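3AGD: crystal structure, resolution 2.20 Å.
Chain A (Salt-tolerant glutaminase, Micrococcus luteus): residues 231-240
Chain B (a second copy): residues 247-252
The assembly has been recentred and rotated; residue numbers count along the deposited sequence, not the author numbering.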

ATOM      1  N   ARG A 231     -10.826  -2.567  -2.665  1.00 19.95           N
ATOM      2  CA  ARG A 231      -9.451  -2.677  -3.145  1.00 21.81           C
ATOM      3  C   ARG A 231      -9.321  -2.325  -4.624  1.00 18.43           C
ATOM      4  O   ARG A 231      -8.353  -1.685  -5.036  1.00 15.23           O
ATOM      5  N   ARG A 232     -10.292  -2.761  -5.418  1.00 15.94           N
ATOM      6  CA  ARG A 232     -10.285  -2.489  -6.847  1.00 15.52           C
ATOM      7  C   ARG A 232     -10.450  -0.994  -7.089  1.00 16.01           C
ATOM      8  O   ARG A 232      -9.799  -0.414  -7.957  1.00 17.02           O
ATOM      9  N   VAL A 233     -11.322  -0.372  -6.307  1.00 15.65           N
ATOM     10  CA  VAL A 233     -11.583   1.050  -6.459  1.00 17.82           C
ATOM     11  C   VAL A 233     -10.358   1.885  -6.119  1.00 17.21           C
ATOM     12  O   VAL A 233      -9.962   2.772  -6.879  1.00 15.48           O
ATOM     13  N   VAL A 234      -9.741   1.597  -4.981  1.00 15.99           N
ATOM     14  CA  VAL A 234      -8.571   2.363  -4.598  1.00 15.58           C
ATOM     15  C   VAL A 234      -7.413   2.102  -5.563  1.00 14.88           C
ATOM     16  O   VAL A 234      -6.603   2.992  -5.800  1.00 16.22           O
ATOM     17  N   SER A 235      -7.341   0.898  -6.131  1.00 12.53           N
ATOM     18  CA  SER A 235      -6.280   0.590  -7.093  1.00 16.88           C
ATOM     19  C   SER A 235      -6.445   1.479  -8.323  1.00 16.90           C
ATOM     20  O   SER A 235      -5.489   2.091  -8.795  1.00 17.64           O
ATOM     21  N   VAL A 236      -7.671   1.556  -8.830  1.00 15.32           N
ATOM     22  CA  VAL A 236      -7.966   2.370 -10.009  1.00 15.59           C
ATOM     23  C   VAL A 236      -7.730   3.863  -9.751  1.00 16.70           C
ATOM     24  O   VAL A 236      -7.301   4.594 -10.649  1.00 17.03           O
ATOM     25  N   MET A 237      -8.008   4.310  -8.528  1.00 15.34           N
ATOM     26  CA  MET A 237      -7.785   5.704  -8.150  1.00 16.05           C
ATOM     27  C   MET A 237      -6.279   5.968  -8.189  1.00 14.36           C
ATOM     28  O   MET A 237      -5.816   6.995  -8.684  1.00 13.67           O
ATOM     29  N   THR A 238      -5.520   5.022  -7.655  1.00 14.21           N
ATOM     30  CA  THR A 238      -4.072   5.135  -7.608  1.00 15.15           C
ATOM     31  C   THR A 238      -3.483   5.291  -9.007  1.00 18.22           C
ATOM     32  O   THR A 238      -2.735   6.230  -9.273  1.00 19.76           O
ATOM     33  N   SER A 239      -3.841   4.380  -9.906  1.00 20.10           N
ATOM     34  CA  SER A 239      -3.322   4.401 -11.272  1.00 23.21           C
ATOM     35  C   SER A 239      -3.728   5.580 -12.154  1.00 22.57           C
ATOM     36  O   SER A 239      -2.912   6.073 -12.935  1.00 21.94           O
ATOM     37  N   SER A 240      -4.973   6.038 -12.041  1.00 22.73           N
ATOM     38  CA  SER A 240      -5.438   7.131 -12.897  1.00 21.88           C
ATOM     39  C   SER A 240      -6.062   8.350 -12.230  1.00 20.33           C
ATOM     40  O   SER A 240      -6.278   9.371 -12.889  1.00 21.16           O
TER
ATOM     41  N   GLY B 247      -3.594  -8.261 -18.156  1.00 23.97           N
ATOM     42  CA  GLY B 247      -4.456  -7.574 -17.208  1.00 23.07           C
ATOM     43  C   GLY B 247      -3.812  -6.298 -16.692  1.00 22.31           C
ATOM     44  O   GLY B 247      -3.170  -5.570 -17.444  1.00 24.48           O
ATOM     45  N   GLN B 248      -3.990  -6.017 -15.409  1.00 17.96           N
ATOM     46  CA  GLN B 248      -3.404  -4.831 -14.803  1.00 20.05           C
ATOM     47  C   GLN B 248      -2.897  -5.282 -13.440  1.00 19.34           C
ATOM     48  O   GLN B 248      -3.674  -5.464 -12.502  1.00 19.59           O
ATOM     49  N   TRP B 249      -1.584  -5.463 -13.353  1.00 18.06           N
ATOM     50  CA  TRP B 249      -0.922  -5.957 -12.152  1.00 18.08           C
ATOM     51  C   TRP B 249      -1.299  -5.360 -10.800  1.00 17.13           C
ATOM     52  O   TRP B 249      -1.638  -6.101  -9.884  1.00 19.49           O
ATOM     53  N   LEU B 250      -1.238  -4.042 -10.648  1.00 18.83           N
ATOM     54  CA  LEU B 250      -1.587  -3.461  -9.352  1.00 17.79           C
ATOM     55  C   LEU B 250      -2.995  -3.879  -8.944  1.00 19.12           C
ATOM     56  O   LEU B 250      -3.222  -4.348  -7.826  1.00 20.16           O
ATOM     57  N   ALA B 251      -3.941  -3.720  -9.863  1.00 16.25           N
ATOM     58  CA  ALA B 251      -5.325  -4.068  -9.576  1.00 16.27           C
ATOM     59  C   ALA B 251      -5.521  -5.564  -9.350  1.00 16.47           C
ATOM     60  O   ALA B 251      -6.134  -5.971  -8.363  1.00 18.96           O
ATOM     61  N   ASP B 252      -4.982  -6.378 -10.254  1.00 14.06           N
ATOM     62  CA  ASP B 252      -5.133  -7.822 -10.168  1.00 17.69           C
ATOM     63  C   ASP B 252      -4.341  -8.506  -9.059  1.00 20.55           C
ATOM     64  O   ASP B 252      -4.891  -9.304  -8.297  1.00 20.40           O
TER

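No hydrogen bond passes directly between these two stretches of the glutaminase; the polar links across the contact run through two water molecules, while the direct touches are van der Waals approaches, closest in register where Ser A235 faces Ala B251. The example illustrates a general principle: where a helix and a neighbouring helix start come close, polar groups can find partners within their own chain and still share water across the contact.

The closest backbone approach sets the register. The CA atoms of Ser A235 and Ala B251 lie 5.4 Å apart, and at this point the facing side chains, a serine and an alanine, are small. Ser A235 points toward chain B in the m rotamer, and its CB comes within 4.2 Å of Ala B251 CB. That rotamer also turns the hydroxyl back along its own helix, where Ser A235 OG donates to Arg A231 O at 2.9 Å. The same carbonyl accepts the backbone N-H of Ser A235, so the serine is anchored twice to one acceptor. With its proton committed at home, the hydroxyl meets chain B by packing: Ser A235 OG lies 3.9 Å from Ala B251 CA and 4.2 Å from Leu B250 CG.

Leu B250 and Ala B251 are the apolar residues of chain B that meet chain A. Leu B250 points toward chain A with chi1 t and chi2 p, which brings its CD2 methyl to 4.0 Å from Thr A238 CG2 and 3.8 Å from Ser A239 OG. Thr A238, also in the m rotamer, follows the logic of Ser A235: its OG1 donates to Val A234 O at 2.7 Å, one helical turn back, while its methyl meets the leucine.

On chain B, the polar groups are organised around the helix start. Gln B248 occupies the N-cap position, and its OE1 accepts from Ala B251 N at 3.0 Å, satisfying an amide that has no preceding helical turn to bond with. In return, Gln B248 N donates to Asp B252 OD2 at 2.8 Å, so side chains close the turn from both ends. The capping oxygen still has capacity for water 2, which donates to Gln B248 OE1 at 2.8 Å. This water also lies 2.9 Å from Ser A239 OG, to which it is hydrogen-bonded, and gives a weak bond to Ser A235 O at 3.2 Å. Ser A239, m like its neighbours, thus reaches the cap through water, its OG standing 4.1 Å from Gln B248 NE2.

A second water bridge links the guanidinium of Arg A232 to the carboxylate of Asp B252. The CA-to-CB bond of Arg A232 points sideways to chain B, but its t, p, p conformation brings the end of the side chain nearer, with NE 4.3 Å from Ala B251 CB. Water 1 accepts from Arg A232 NH2 at 2.9 Å and donates to Asp B252 OD1 at 2.8 Å. The aspartate, in the m rotamer, therefore uses one carboxylate oxygen to brace its own turn and the other to reach across the contact through water.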

ATOM      1  CB  ARG A 231      -8.922  -4.096  -2.920  1.00 22.75           C
ATOM      2  CG  ARG A 231      -8.265  -4.336  -1.567  1.00 31.36           C
ATOM      3  CD  ARG A 231      -7.779  -5.778  -1.480  1.00 36.02           C
ATOM      4  NE  ARG A 231      -7.521  -6.312  -2.815  1.00 46.44           N
ATOM      5  CZ  ARG A 231      -8.054  -7.433  -3.293  1.00 50.30           C
ATOM      6  NH1 ARG A 231      -8.873  -8.158  -2.542  1.00 55.27           N
ATOM      7  NH2 ARG A 231      -7.795  -7.811  -4.537  1.00 43.66           N
ATOM      8  CB  ARG A 232     -11.421  -3.260  -7.537  1.00 13.49           C
ATOM      9  CG  ARG A 232     -11.783  -2.760  -8.942  1.00 15.68           C
ATOM     10  CD  ARG A 232     -10.647  -2.916  -9.947  1.00 15.06           C
ATOM     11  NE  ARG A 232     -10.500  -4.283 -10.445  1.00 17.25           N
ATOM     12  CZ  ARG A 232     -11.324  -4.868 -11.315  1.00 18.47           C
ATOM     13  NH1 ARG A 232     -12.373  -4.215 -11.800  1.00 19.16           N
ATOM     14  NH2 ARG A 232     -11.093  -6.112 -11.710  1.00 15.36           N
ATOM     15  CB  VAL A 233     -12.769   1.487  -5.573  1.00 17.69           C
ATOM     16  CG1 VAL A 233     -12.928   2.997  -5.617  1.00 15.68           C
ATOM     17  CG2 VAL A 233     -14.050   0.807  -6.061  1.00 16.37           C
ATOM     18  CB  VAL A 234      -8.168   2.061  -3.149  1.00 14.69           C
ATOM     19  CG1 VAL A 234      -6.998   2.941  -2.740  1.00 13.23           C
ATOM     20  CG2 VAL A 234      -9.369   2.311  -2.226  1.00 12.88           C
ATOM     21  CB  SER A 235      -6.325  -0.884  -7.533  1.00 17.91           C
ATOM     22  OG  SER A 235      -5.878  -1.757  -6.507  1.00 15.67           O
ATOM     23  CB  VAL A 236      -9.416   2.119 -10.471  1.00 17.12           C
ATOM     24  CG1 VAL A 236      -9.800   3.079 -11.589  1.00 19.62           C
ATOM     25  CG2 VAL A 236      -9.543   0.680 -10.948  1.00 12.26           C
ATOM     26  CB  MET A 237      -8.303   5.968  -6.727  1.00 14.49           C
ATOM     27  CG  MET A 237      -9.805   6.169  -6.602  1.00 13.01           C
ATOM     28  SD  MET A 237     -10.321   6.265  -4.857  1.00 19.76           S
ATOM     29  CE  MET A 237      -9.639   7.855  -4.382  1.00 17.75           C
ATOM     30  CB  THR A 238      -3.456   3.889  -6.931  1.00 15.86           C
ATOM     31  OG1 THR A 238      -3.991   3.753  -5.609  1.00 17.29           O
ATOM     32  CG2 THR A 238      -1.938   4.014  -6.843  1.00 17.71           C
ATOM     33  CB  SER A 239      -3.700   3.101 -11.991  1.00 20.58           C
ATOM     34  OG  SER A 239      -3.117   1.984 -11.349  1.00 23.87           O
ATOM     35  CB  SER A 240      -6.424   6.583 -13.924  1.00 20.52           C
ATOM     36  OG  SER A 240      -5.828   5.521 -14.644  1.00 23.68           O
TER
ATOM     37  CB  GLN B 248      -4.461  -3.741 -14.666  1.00 21.49           C
ATOM     38  CG  GLN B 248      -3.935  -2.324 -14.794  1.00 22.15           C
ATOM     39  CD  GLN B 248      -3.200  -1.862 -13.566  1.00 25.97           C
ATOM     40  OE1 GLN B 248      -3.607  -2.151 -12.438  1.00 29.06           O
ATOM     41  NE2 GLN B 248      -2.119  -1.123 -13.770  1.00 28.89           N
ATOM     42  CB  TRP B 249       0.596  -5.882 -12.340  1.00 15.82           C
ATOM     43  CG  TRP B 249       1.349  -6.790 -11.418  1.00 15.47           C
ATOM     44  CD1 TRP B 249       1.948  -6.456 -10.236  1.00 15.39           C
ATOM     45  CD2 TRP B 249       1.580  -8.189 -11.606  1.00 17.88           C
ATOM     46  NE1 TRP B 249       2.546  -7.565  -9.679  1.00 17.35           N
ATOM     47  CE2 TRP B 249       2.332  -8.641 -10.499  1.00 17.61           C
ATOM     48  CE3 TRP B 249       1.225  -9.107 -12.606  1.00 20.65           C
ATOM     49  CZ2 TRP B 249       2.735  -9.972 -10.366  1.00 18.31           C
ATOM     50  CZ3 TRP B 249       1.628 -10.430 -12.472  1.00 18.19           C
ATOM     51  CH2 TRP B 249       2.375 -10.849 -11.359  1.00 17.14           C
ATOM     52  CB  LEU B 250      -1.508  -1.935  -9.391  1.00 19.06           C
ATOM     53  CG  LEU B 250      -2.019  -1.228  -8.123  1.00 19.58           C
ATOM     54  CD1 LEU B 250      -1.283  -1.752  -6.891  1.00 12.78           C
ATOM     55  CD2 LEU B 250      -1.823   0.278  -8.264  1.00 20.56           C
ATOM     56  CB  ALA B 251      -6.226  -3.591 -10.707  1.00 14.49           C
ATOM     57  CB  ASP B 252      -4.747  -8.492 -11.495  1.00 19.36           C
ATOM     58  CG  ASP B 252      -5.564  -7.994 -12.677  1.00 21.47           C
ATOM     59  OD1 ASP B 252      -6.707  -7.525 -12.478  1.00 22.27           O
ATOM     60  OD2 ASP B 252      -5.064  -8.097 -13.816  1.00 21.53           O
TER
HETATM   61  O   HOH W   1      -8.724  -7.353 -10.557  1.00 28.82           O
HETATM   62  O   HOH W   2      -5.082  -0.149 -11.065  1.00 18.40           O